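Local coordinates for protein MgGH51 (Meripilus giganteus, PDB 6ZPY) that probably hydrolyses terminal non-reducing alpha-L-arabinofuranosyl residues from arabinose-containing polysaccharides, as a family GH51 alpha-L-arabinofuranosidase of a wood-decay fungus, at residues Y18-E23 and A480-H485; I104-T109 and L163-S168; A143-Q148 and I159-H164; V399-T404 and Y425-Y430. All coordinates share one frame; numbering follows the deposited sequence. Where two conformers were deposited one is given.

Interaction 1. Residues Y18-E23 and A480-H485; sequences YGLMFE and APLLQH. With AHR (alpha-L-arabinofuranose), chain F.
Leu482 lies against Leu20, Met21 and Phe22 and makes the largest share of the contact. Its CG sits anti to the backbone N (chi1 -178°), which carries both methyl branches to the first strand. CD1 meets Leu20 CD2 at 3.9 Å, while CD2 lies against Leu20 CB and the edge of the Phe22 ring. Leu483 CD1 also reaches that ring in its plane, 3.9 Å from Phe22 CE2. Met21 bends at chi2 (-85°), and its SD rests 3.7 Å from Ala480 CB. Leu217 of helix 211-219 touches both Leu20 and Leu482.

The contact lies where the eight-stranded parallel sheet closes into a (beta/alpha)8 barrel. Strand 20-21 is the first strand, and residues 480-485 follow the last, 474-479. A cis peptide bond precedes Pro481.

The polar link is a water. It donates to Met21 O at 2.8 Å and accepts from Leu482 N at 3.0 Å, bridging the two backbones.

The sugar contacts come from both segments. The alpha-L-arabinofuranose O3 donates to Glu23 OE2 at 2.6 Å. Glu23 OE1 accepts from Asn232 N and Trp261 NE1, which helps fix the carboxylate. Pro481 CG lies 3.7 Å from the sugar O5.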
# COMPACT_ATOMS: atom_id res chain seq x y z
N TYR A 18 0.83 13.09 8.65
CA TYR A 18 1.62 11.89 8.31
C TYR A 18 0.68 10.76 7.93
O TYR A 18 -0.29 10.45 8.61
CB TYR A 18 2.46 11.44 9.50
CG TYR A 18 3.39 12.50 10.00
CD1 TYR A 18 4.49 12.86 9.28
CD2 TYR A 18 3.13 13.15 11.19
CE1 TYR A 18 5.34 13.86 9.69
CE2 TYR A 18 4.01 14.11 11.65
CZ TYR A 18 5.12 14.48 10.92
OH TYR A 18 5.98 15.46 11.33
N GLY A 19 0.98 10.15 6.78
CA GLY A 19 0.17 9.03 6.28
C GLY A 19 0.90 8.21 5.26
O GLY A 19 2.13 8.28 5.20
N LEU A 20 0.10 7.42 4.55
CA LEU A 20 0.67 6.37 3.67
C LEU A 20 0.34 6.61 2.22
O LEU A 20 -0.75 7.15 1.91
CB LEU A 20 0.13 5.00 4.07
CG LEU A 20 0.21 4.65 5.54
CD1 LEU A 20 -0.36 3.28 5.80
CD2 LEU A 20 1.62 4.72 6.02
N MET A 21 1.27 6.19 1.37
CA MET A 21 1.05 6.18 -0.09
C MET A 21 1.01 4.76 -0.60
O MET A 21 2.00 4.04 -0.42
CB MET A 21 2.16 6.97 -0.78
CG MET A 21 1.97 7.07 -2.28
SD MET A 21 2.58 5.71 -3.18
CE MET A 21 2.17 6.12 -4.86
N PHE A 22 -0.08 4.40 -1.23
CA PHE A 22 -0.29 3.04 -1.72
C PHE A 22 -0.59 3.03 -3.21
O PHE A 22 -1.48 3.72 -3.71
CB PHE A 22 -1.41 2.34 -0.98
CG PHE A 22 -1.47 0.89 -1.33
CD1 PHE A 22 -2.26 0.45 -2.36
CD2 PHE A 22 -0.66 -0.02 -0.68
CE1 PHE A 22 -2.31 -0.88 -2.73
CE2 PHE A 22 -0.71 -1.36 -1.05
CZ PHE A 22 -1.53 -1.79 -2.06
N GLU A 23 0.07 2.11 -3.88
CA GLU A 23 -0.36 1.57 -5.17
C GLU A 23 0.09 0.11 -5.14
O GLU A 23 0.99 -0.22 -4.35
CB GLU A 23 0.27 2.27 -6.36
CG GLU A 23 1.72 2.01 -6.51
CD GLU A 23 2.42 2.81 -7.59
OE1 GLU A 23 2.02 2.71 -8.75
OE2 GLU A 23 3.33 3.51 -7.27
N ALA A 480 7.23 6.96 -0.20
CA ALA A 480 6.84 5.98 -1.22
C ALA A 480 8.05 5.28 -1.79
O ALA A 480 9.10 5.89 -1.92
CB ALA A 480 6.10 6.65 -2.34
N PRO A 481 7.90 4.01 -2.25
CA PRO A 481 6.71 3.19 -2.03
C PRO A 481 6.63 2.64 -0.61
O PRO A 481 7.64 2.57 0.13
CB PRO A 481 6.87 2.00 -3.00
CG PRO A 481 7.95 2.46 -3.97
CD PRO A 481 8.85 3.37 -3.17
N LEU A 482 5.42 2.24 -0.27
CA LEU A 482 5.14 1.75 1.09
C LEU A 482 5.61 0.31 1.28
O LEU A 482 6.11 0.01 2.34
CB LEU A 482 3.62 1.82 1.27
CG LEU A 482 3.08 1.41 2.60
CD1 LEU A 482 3.63 2.26 3.72
CD2 LEU A 482 1.57 1.50 2.55
N LEU A 483 5.34 -0.54 0.32
CA LEU A 483 5.44 -2.01 0.53
C LEU A 483 6.27 -2.67 -0.55
O LEU A 483 6.26 -2.25 -1.72
CB LEU A 483 4.03 -2.60 0.52
CG LEU A 483 3.19 -2.39 1.77
CD1 LEU A 483 1.78 -2.87 1.61
CD2 LEU A 483 3.82 -3.07 2.97
N GLN A 484 6.93 -3.75 -0.16
CA GLN A 484 7.79 -4.51 -1.08
C GLN A 484 7.74 -6.00 -0.76
O GLN A 484 8.18 -6.40 0.31
CB GLN A 484 9.21 -4.02 -0.98
CG GLN A 484 10.19 -4.87 -1.77
CD GLN A 484 11.61 -4.64 -1.35
OE1 GLN A 484 11.89 -4.06 -0.29
NE2 GLN A 484 12.56 -5.10 -2.13
N HIS A 485 7.30 -6.78 -1.74
CA HIS A 485 7.53 -8.24 -1.69
C HIS A 485 8.97 -8.46 -2.14
O HIS A 485 9.32 -8.14 -3.28
CB HIS A 485 6.55 -8.96 -2.60
CG HIS A 485 6.49 -10.40 -2.27
ND1 HIS A 485 7.64 -11.20 -2.20
CD2 HIS A 485 5.43 -11.14 -1.92
CE1 HIS A 485 7.21 -12.40 -1.79
NE2 HIS A 485 5.88 -12.40 -1.63
O5 AHR F . 6.58 5.28 -5.91
C5 AHR F . 6.89 4.79 -7.26
C4 AHR F . 6.52 5.71 -8.45
O4 AHR F . 7.14 7.03 -8.31
C3 AHR F . 5.07 6.09 -8.49
O3 AHR F . 4.16 5.16 -9.03
C2 AHR F . 5.07 7.44 -9.32
O2 AHR F . 3.86 8.15 -9.04
C1 AHR F . 6.43 8.09 -9.00
O1 AHR F . 7.03 8.18 -10.33
O HOH W 1 3.42 2.61 -2.43

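Interaction 2. Residues I104-T109 and L163-S168; sequences IKVDST and LHPTAS
Two loops at the edge of the beta-sandwich domain meet here, and an Asx turn shapes one of them. Residues 104-109 lie between strands 93-98 and 112-119. Residues 163-168 lead from strand 157-163 toward strand 174-181. The direct hydrogen bond between the loops runs from Ser108 N to Ser168 OG, at 2.9 Å and nearly straight (173°). Ser168 OG is anti to its own carbonyl carbon (chi1 -61°), and this torsion turns the hydroxyl to the Ser108 amide.

Pro165 packs from the other loop. Its CG lies 3.7 Å from Val106 CG1 and 3.5 Å from Asp107 O. Val106 O in turn receives a CA-H...O contact from Ser168 CA.

The Asx turn is closed by Asp107 OD1, which accepts from Thr109 N at 2.8 Å. The amide comes in on the anti side of the carboxylate. Thr109 OG1 donates to the same oxygen from above the carboxylate plane.

Two waters add further links. One donates to both Ser108 O and Pro165 O. The other accepts from Ser168 N and is hydrogen-bonded to Ser108 OG, 2.7 Å away. Tyr112 OH, from strand 112-119, is hydrogen-bonded to both Lys105 O and Asp107 N.

The chemistry is thus a small apolar patch of Val106 and Pro165, with a polar margin of serines and water. Asp107 OD1 takes two donors from Thr109, which should hold the turn that presents Ser108 N to Ser168.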
# COMPACT_ATOMS: atom_id res chain seq x y z
N ILE A 104 3.80 -19.94 0.42
CA ILE A 104 2.59 -19.81 1.22
C ILE A 104 2.97 -20.15 2.64
O ILE A 104 3.50 -21.26 2.90
CB ILE A 104 1.45 -20.72 0.79
CG1 ILE A 104 1.07 -20.51 -0.67
CG2 ILE A 104 0.27 -20.60 1.71
CD1 ILE A 104 0.11 -21.53 -1.23
N LYS A 105 2.66 -19.28 3.58
CA LYS A 105 2.93 -19.59 4.99
C LYS A 105 1.84 -20.53 5.46
O LYS A 105 0.63 -20.20 5.38
CB LYS A 105 2.91 -18.29 5.81
CG LYS A 105 3.00 -18.50 7.31
CD LYS A 105 3.23 -17.23 8.07
CE LYS A 105 3.08 -17.30 9.57
NZ LYS A 105 3.26 -15.91 10.10
N VAL A 106 2.27 -21.66 6.03
CA VAL A 106 1.35 -22.68 6.56
C VAL A 106 1.53 -22.74 8.07
O VAL A 106 2.60 -23.10 8.53
CB VAL A 106 1.60 -24.04 5.91
CG1 VAL A 106 0.65 -25.08 6.49
CG2 VAL A 106 1.43 -23.98 4.40
N ASP A 107 0.51 -22.32 8.77
CA ASP A 107 0.53 -22.05 10.22
C ASP A 107 -0.61 -22.82 10.83
O ASP A 107 -1.76 -22.62 10.47
CB ASP A 107 0.43 -20.55 10.46
CG ASP A 107 0.68 -20.19 11.90
OD1 ASP A 107 0.17 -20.89 12.77
OD2 ASP A 107 1.30 -19.15 12.09
N SER A 108 -0.29 -23.77 11.72
CA SER A 108 -1.35 -24.61 12.34
C SER A 108 -2.25 -23.81 13.28
O SER A 108 -3.29 -24.33 13.65
CB SER A 108 -0.69 -25.72 13.10
OG SER A 108 0.13 -25.21 14.14
N THR A 109 -1.89 -22.56 13.58
CA THR A 109 -2.76 -21.72 14.44
C THR A 109 -3.79 -21.00 13.58
O THR A 109 -4.62 -20.28 14.15
CB THR A 109 -1.98 -20.73 15.32
OG1 THR A 109 -1.51 -19.65 14.50
CG2 THR A 109 -0.83 -21.39 16.08
N LEU A 163 -9.41 -25.32 5.78
CA LEU A 163 -8.18 -26.11 5.90
C LEU A 163 -7.53 -25.84 7.24
O LEU A 163 -7.29 -24.68 7.63
CB LEU A 163 -7.22 -25.79 4.79
CG LEU A 163 -7.65 -26.30 3.43
CD1 LEU A 163 -6.74 -25.74 2.36
CD2 LEU A 163 -7.70 -27.81 3.38
N HIS A 164 -7.20 -26.93 7.91
CA HIS A 164 -6.55 -26.90 9.24
C HIS A 164 -5.24 -27.65 9.17
O HIS A 164 -5.23 -28.88 9.13
CB HIS A 164 -7.46 -27.54 10.29
CG HIS A 164 -8.81 -26.94 10.41
ND1 HIS A 164 -9.02 -25.73 11.05
CD2 HIS A 164 -10.02 -27.38 10.01
CE1 HIS A 164 -10.31 -25.46 11.02
NE2 HIS A 164 -10.95 -26.47 10.41
N PRO A 165 -4.09 -26.97 9.15
CA PRO A 165 -2.83 -27.69 9.07
C PRO A 165 -2.58 -28.55 10.30
O PRO A 165 -2.85 -28.16 11.41
CB PRO A 165 -1.77 -26.61 8.98
CG PRO A 165 -2.52 -25.42 8.44
CD PRO A 165 -3.90 -25.50 9.06
N THR A 166 -1.99 -29.71 10.07
CA THR A 166 -1.59 -30.61 11.17
C THR A 166 -0.29 -30.17 11.80
O THR A 166 0.02 -30.60 12.90
CB THR A 166 -1.51 -32.04 10.68
OG1 THR A 166 -0.51 -32.10 9.66
CG2 THR A 166 -2.85 -32.58 10.26
N ALA A 167 0.46 -29.36 11.09
CA ALA A 167 1.73 -28.83 11.56
C ALA A 167 2.03 -27.57 10.80
O ALA A 167 1.67 -27.52 9.62
CB ALA A 167 2.84 -29.85 11.42
N SER A 168 2.66 -26.61 11.46
CA SER A 168 3.22 -25.45 10.76
C SER A 168 4.38 -25.92 9.90
O SER A 168 5.16 -26.81 10.30
CB SER A 168 3.62 -24.37 11.73
OG SER A 168 2.49 -23.94 12.45
O HOH W 2 -4.55 -26.43 12.53
O HOH W 3 2.36 -26.74 14.40

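Interaction 3. Residues A143-Q148 and I159-H164; sequences AQNSTQ and INLELH. With NAG (2-acetamido-2-deoxy-beta-D-glucopyranose), chain E; NAG (2-acetamido-2-deoxy-beta-D-glucopyranose), chain B.
Leu161 and Leu163 form the close-packed side of this contact against strand 143-148. Leu163 CD2 lies 3.6 Å from Asn145 N and also touches Gln144 C, so it packs on the backbone. Leu161 CD1 rests on the backbone of Ser146, and Ala143 CB meets Leu163 CB. Further along, Thr147 CG2 touches Ile159 CD1 at 3.7 Å.

The other side is polar and carries sugar and water. Asn145 ND2 is bonded covalently to C1 of the first N-acetylglucosamine. The same nitrogen donates to Glu162 O at 2.8 Å (164°), on a lone pair in the carbonyl plane. With CG anti to the backbone N (chi1 -164°), the amide reaches across to strand 159-163. Glu162 N donates to the sugar's O5 at 3.1 Å and to its O6. One water accepts from His164 N and lies 2.7 Å from O7 of the acetamido group. Another accepts from Gln144 N and lies 2.8 Å from His164 O.

The strands run roughly antiparallel (154°) but belong to different sheets, each at a sheet edge. This is the margin of a beta-sandwich, where edge strands of its two sheets meet, with an N-glycan on Asn145.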
# COMPACT_ATOMS: atom_id res chain seq x y z
N ALA A 143 -2.27 -29.93 5.21
CA ALA A 143 -3.68 -29.68 5.46
C ALA A 143 -4.48 -30.27 4.30
O ALA A 143 -3.99 -30.21 3.16
CB ALA A 143 -3.90 -28.17 5.55
N GLN A 144 -5.66 -30.78 4.58
CA GLN A 144 -6.50 -31.31 3.50
C GLN A 144 -7.93 -31.31 3.95
O GLN A 144 -8.22 -31.44 5.13
CB GLN A 144 -6.09 -32.72 3.10
CG GLN A 144 -6.32 -33.74 4.18
CD GLN A 144 -5.52 -34.98 3.91
OE1 GLN A 144 -4.48 -35.22 4.57
NE2 GLN A 144 -5.92 -35.72 2.89
N ASN A 145 -8.79 -31.19 2.98
CA ASN A 145 -10.24 -31.34 3.15
C ASN A 145 -10.79 -31.76 1.80
O ASN A 145 -10.15 -31.53 0.76
CB ASN A 145 -10.79 -30.03 3.69
CG ASN A 145 -12.17 -30.14 4.28
OD1 ASN A 145 -12.83 -31.20 4.24
ND2 ASN A 145 -12.61 -29.03 4.88
N SER A 146 -11.94 -32.37 1.80
CA SER A 146 -12.52 -32.87 0.56
C SER A 146 -14.01 -32.80 0.59
O SER A 146 -14.62 -32.66 1.67
CB SER A 146 -12.06 -34.27 0.32
OG SER A 146 -12.61 -35.06 1.30
N THR A 147 -14.57 -32.97 -0.60
CA THR A 147 -16.02 -33.03 -0.80
C THR A 147 -16.30 -33.90 -2.02
O THR A 147 -15.45 -33.99 -2.92
CB THR A 147 -16.54 -31.60 -0.96
OG1 THR A 147 -17.96 -31.63 -0.79
CG2 THR A 147 -16.18 -30.96 -2.28
N GLN A 148 -17.47 -34.49 -2.05
CA GLN A 148 -17.88 -35.32 -3.18
C GLN A 148 -18.28 -34.43 -4.34
O GLN A 148 -19.07 -33.50 -4.15
CB GLN A 148 -19.05 -36.16 -2.74
CG GLN A 148 -18.61 -37.29 -1.79
CD GLN A 148 -17.79 -38.34 -2.51
OE1 GLN A 148 -18.20 -38.85 -3.57
NE2 GLN A 148 -16.65 -38.69 -1.94
N ILE A 159 -17.04 -24.80 -4.72
CA ILE A 159 -16.57 -25.61 -3.57
C ILE A 159 -15.98 -24.65 -2.55
O ILE A 159 -15.21 -23.76 -2.95
CB ILE A 159 -15.54 -26.64 -4.09
CG1 ILE A 159 -16.26 -27.83 -4.73
CG2 ILE A 159 -14.58 -27.07 -3.00
CD1 ILE A 159 -15.31 -28.90 -5.27
N ASN A 160 -16.36 -24.79 -1.28
CA ASN A 160 -15.84 -23.98 -0.17
C ASN A 160 -15.42 -24.93 0.94
O ASN A 160 -16.30 -25.62 1.47
CB ASN A 160 -16.90 -23.00 0.34
CG ASN A 160 -17.25 -21.94 -0.68
OD1 ASN A 160 -16.55 -20.93 -0.77
ND2 ASN A 160 -18.33 -22.17 -1.41
N LEU A 161 -14.12 -24.99 1.19
CA LEU A 161 -13.58 -25.92 2.22
C LEU A 161 -12.59 -25.19 3.10
O LEU A 161 -11.69 -24.53 2.59
CB LEU A 161 -12.95 -27.17 1.60
CG LEU A 161 -13.90 -28.05 0.79
CD1 LEU A 161 -13.10 -29.02 -0.09
CD2 LEU A 161 -14.80 -28.83 1.71
N GLU A 162 -12.73 -25.37 4.40
CA GLU A 162 -11.74 -24.88 5.35
C GLU A 162 -10.56 -25.84 5.40
O GLU A 162 -10.69 -27.07 5.12
CB GLU A 162 -12.38 -24.64 6.72
CG GLU A 162 -13.40 -23.50 6.66
CD GLU A 162 -14.01 -23.08 8.00
OE1 GLU A 162 -13.82 -23.84 8.98
OE2 GLU A 162 -14.60 -21.97 8.06
N LEU A 163 -9.41 -25.32 5.78
CA LEU A 163 -8.18 -26.11 5.90
C LEU A 163 -7.53 -25.84 7.24
O LEU A 163 -7.29 -24.68 7.63
CB LEU A 163 -7.22 -25.79 4.79
CG LEU A 163 -7.65 -26.30 3.43
CD1 LEU A 163 -6.74 -25.74 2.36
CD2 LEU A 163 -7.70 -27.81 3.38
N HIS A 164 -7.20 -26.93 7.91
CA HIS A 164 -6.55 -26.90 9.24
C HIS A 164 -5.24 -27.65 9.17
O HIS A 164 -5.23 -28.88 9.13
CB HIS A 164 -7.46 -27.54 10.29
CG HIS A 164 -8.81 -26.94 10.41
ND1 HIS A 164 -9.02 -25.73 11.05
CD2 HIS A 164 -10.02 -27.38 10.01
CE1 HIS A 164 -10.31 -25.46 11.02
NE2 HIS A 164 -10.95 -26.47 10.41
C1 NAG E . -13.90 -28.99 5.52
C2 NAG E . -13.76 -28.97 7.06
C3 NAG E . -15.11 -28.79 7.69
C4 NAG E . -15.80 -27.55 7.10
C5 NAG E . -15.86 -27.65 5.57
C6 NAG E . -16.51 -26.44 4.91
C7 NAG E . -11.88 -30.29 7.71
C8 NAG E . -11.41 -31.69 8.02
N2 NAG E . -13.15 -30.19 7.48
O3 NAG E . -14.99 -28.62 9.09
O4 NAG E . -17.14 -27.55 7.58
O5 NAG E . -14.53 -27.79 5.09
O6 NAG E . -15.76 -25.29 5.30
O7 NAG E . -11.06 -29.36 7.64
C1 NAG B . -17.48 -26.25 8.05
C2 NAG B . -18.99 -26.09 8.14
C3 NAG B . -19.36 -24.74 8.74
C4 NAG B . -18.71 -24.59 10.08
C5 NAG B . -17.21 -24.85 9.96
C6 NAG B . -16.63 -24.82 11.35
C7 NAG B . -20.02 -27.43 6.35
C8 NAG B . -20.59 -27.33 4.96
N2 NAG B . -19.62 -26.26 6.82
O3 NAG B . -20.76 -24.70 8.92
O4 NAG B . -18.91 -23.29 10.62
O5 NAG B . -16.95 -26.13 9.36
O6 NAG B . -17.34 -25.83 12.07
O7 NAG B . -19.89 -28.47 7.00
O HOH W 4 -5.75 -31.13 7.56
O HOH W 5 -8.41 -29.32 7.19

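Interaction 4. Residues V399-T404 and Y425-Y430; sequences VHVYQT and YFEGEY. With AHR (alpha-L-arabinofuranose), chain F.
Tyr425 opens the contact, with its CD1 4.1 Å from Val399 CG2. Its hydroxyl is hydrogen-bonded to Trp386 NE1. Next, Phe426 O accepts a nearly linear bond from Val399 N at 2.7 Å. The Phe426 ring has Gly428 CA over one face.

Glu427 is the centre of an inverse gamma turn. Its chain bends at chi2 (85°), which lays the carboxylate beside the two valines. OE2 comes within 3.3 Å of Val401 CG1, and OE1 is hydrogen-bonded to Tyr415 OH. Gly428 N gives Val399 O a weak bond.

At Glu429 the chain turns a corner. Glu429 O accepts from Val401 N at 3.0 Å. The side chain crosses one face of the His400 ring, with CG 3.7 Å from the ring centroid in a CH-pi contact. The carboxylate continues over the same ring, and the two planes are 22° apart. His400 is itself held by Asp398 and Glu351. Glu429 OE2 accepts from O2 of the arabinofuranose at 2.8 Å and forms a salt bridge with Arg226. Tyr402 OH accepts from the sugar's O5, also at 2.8 Å.

Tyr430 follows with its CB 4.0 Å from Val401 CG1, and the parallel bridge between these residues continues the sheet. Its hydroxyl is hydrogen-bonded to Gln512 NE2.

Strand 396-403, helix 405-410 and strand 424-432 form a beta-alpha-beta unit of the (beta/alpha)8 barrel. As in other clan A glycoside hydrolases, a glutamate at the end of barrel strand seven, here Glu429, is probably the catalytic nucleophile.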
# COMPACT_ATOMS: atom_id res chain seq x y z
N VAL A 399 3.38 17.18 -4.22
CA VAL A 399 4.81 17.34 -4.53
C VAL A 399 5.50 16.01 -4.25
O VAL A 399 5.37 15.48 -3.14
CB VAL A 399 5.42 18.49 -3.70
CG1 VAL A 399 6.88 18.71 -4.04
CG2 VAL A 399 4.61 19.80 -3.81
N HIS A 400 6.23 15.52 -5.24
CA HIS A 400 7.00 14.28 -5.10
C HIS A 400 8.48 14.57 -5.24
O HIS A 400 8.87 15.33 -6.13
CB HIS A 400 6.66 13.28 -6.22
CG HIS A 400 5.25 12.87 -6.27
ND1 HIS A 400 4.71 12.09 -7.30
CD2 HIS A 400 4.22 13.16 -5.46
CE1 HIS A 400 3.42 11.91 -7.08
NE2 HIS A 400 3.10 12.54 -5.96
N VAL A 401 9.30 13.90 -4.43
CA VAL A 401 10.76 13.99 -4.58
C VAL A 401 11.42 12.69 -4.15
O VAL A 401 11.19 12.20 -3.06
CB VAL A 401 11.36 15.21 -3.89
CG1 VAL A 401 11.20 15.16 -2.39
CG2 VAL A 401 12.83 15.33 -4.25
N TYR A 402 12.25 12.21 -5.05
CA TYR A 402 13.17 11.08 -4.83
C TYR A 402 14.58 11.62 -4.98
O TYR A 402 14.88 12.21 -6.02
CB TYR A 402 12.85 9.98 -5.82
CG TYR A 402 11.49 9.38 -5.63
CD1 TYR A 402 11.19 8.55 -4.57
CD2 TYR A 402 10.46 9.70 -6.48
CE1 TYR A 402 9.95 7.97 -4.43
CE2 TYR A 402 9.19 9.18 -6.33
CZ TYR A 402 8.94 8.28 -5.32
OH TYR A 402 7.72 7.72 -5.17
N GLN A 403 15.37 11.52 -3.92
CA GLN A 403 16.65 12.24 -3.88
C GLN A 403 17.62 11.48 -2.97
O GLN A 403 17.30 10.40 -2.49
CB GLN A 403 16.41 13.69 -3.46
CG GLN A 403 16.54 14.68 -4.60
CD GLN A 403 17.94 14.77 -5.19
OE1 GLN A 403 18.93 14.27 -4.64
NE2 GLN A 403 18.03 15.51 -6.30
N THR A 404 18.75 12.07 -2.72
CA THR A 404 19.80 11.46 -1.88
C THR A 404 19.47 11.79 -0.44
O THR A 404 18.78 12.77 -0.15
CB THR A 404 21.20 11.99 -2.22
OG1 THR A 404 21.21 13.39 -1.90
CG2 THR A 404 21.59 11.74 -3.66
N TYR A 425 0.01 21.91 0.62
CA TYR A 425 0.94 21.03 -0.10
C TYR A 425 0.91 19.66 0.55
O TYR A 425 0.96 19.52 1.79
CB TYR A 425 2.33 21.64 -0.13
CG TYR A 425 2.33 22.94 -0.88
CD1 TYR A 425 2.45 22.93 -2.25
CD2 TYR A 425 2.02 24.15 -0.27
CE1 TYR A 425 2.37 24.09 -2.99
CE2 TYR A 425 1.95 25.31 -1.00
CZ TYR A 425 2.14 25.29 -2.36
OH TYR A 425 2.05 26.44 -3.09
N PHE A 426 0.87 18.69 -0.32
CA PHE A 426 0.88 17.25 0.02
C PHE A 426 2.21 16.73 -0.49
O PHE A 426 2.42 16.77 -1.71
CB PHE A 426 -0.30 16.60 -0.68
CG PHE A 426 -0.37 15.09 -0.61
CD1 PHE A 426 0.14 14.39 0.45
CD2 PHE A 426 -1.04 14.39 -1.59
CE1 PHE A 426 -0.04 13.01 0.55
CE2 PHE A 426 -1.22 13.03 -1.50
CZ PHE A 426 -0.73 12.35 -0.42
N GLU A 427 3.08 16.26 0.40
CA GLU A 427 4.32 15.62 -0.08
C GLU A 427 3.95 14.15 -0.30
O GLU A 427 4.21 13.31 0.58
CB GLU A 427 5.44 15.79 0.91
CG GLU A 427 6.78 15.53 0.27
CD GLU A 427 7.40 16.71 -0.44
OE1 GLU A 427 6.87 17.83 -0.32
OE2 GLU A 427 8.46 16.52 -1.08
N GLY A 428 3.33 13.84 -1.42
CA GLY A 428 2.60 12.57 -1.53
C GLY A 428 3.51 11.41 -1.85
O GLY A 428 3.05 10.26 -1.71
N GLU A 429 4.72 11.68 -2.29
CA GLU A 429 5.77 10.67 -2.46
C GLU A 429 7.10 11.30 -2.15
O GLU A 429 7.46 12.31 -2.76
CB GLU A 429 5.83 10.18 -3.91
CG GLU A 429 4.58 9.50 -4.39
CD GLU A 429 4.61 9.08 -5.84
OE1 GLU A 429 5.72 8.86 -6.38
OE2 GLU A 429 3.52 8.98 -6.41
N TYR A 430 7.82 10.76 -1.20
CA TYR A 430 9.23 11.14 -1.03
C TYR A 430 9.99 9.94 -0.47
O TYR A 430 9.39 9.12 0.27
CB TYR A 430 9.37 12.37 -0.15
CG TYR A 430 8.93 12.21 1.29
CD1 TYR A 430 7.61 12.26 1.65
CD2 TYR A 430 9.86 12.05 2.29
CE1 TYR A 430 7.21 12.09 2.97
CE2 TYR A 430 9.48 11.87 3.61
CZ TYR A 430 8.16 11.91 3.97
OH TYR A 430 7.85 11.82 5.29
O5 AHR F . 6.58 5.28 -5.91
C5 AHR F . 6.89 4.79 -7.26
C4 AHR F . 6.52 5.71 -8.45
O4 AHR F . 7.14 7.03 -8.31
C3 AHR F . 5.07 6.09 -8.49
O3 AHR F . 4.16 5.16 -9.03
C2 AHR F . 5.07 7.44 -9.32
O2 AHR F . 3.86 8.15 -9.04
C1 AHR F . 6.43 8.09 -9.00
O1 AHR F . 7.03 8.18 -10.33

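Overall arrangement
Interactions 1 and 4 build neighbouring parts of one active site. Their centres are about 12 Å apart, and both touch the arabinofuranose. Ala480 N lies 3.1 Å from Tyr430 O, a probable hydrogen bond, and Met21 CE packs against Glu429 OE2. Asn231, Asn350 and Glu351 also hydrogen-bond to the sugar. Interactions 2 and 3 belong to the beta-sandwich inserted in the chain between the segments of interaction 1. They share Leu163 and His164, and Pro165 CA packs on Ala143 CB at 3.7 Å. Interaction 3 carries the glycan on Asn145. Its centre is about 47 Å from that of interaction 4, and interaction 2 is about 29 Å from interaction 1, centre to centre.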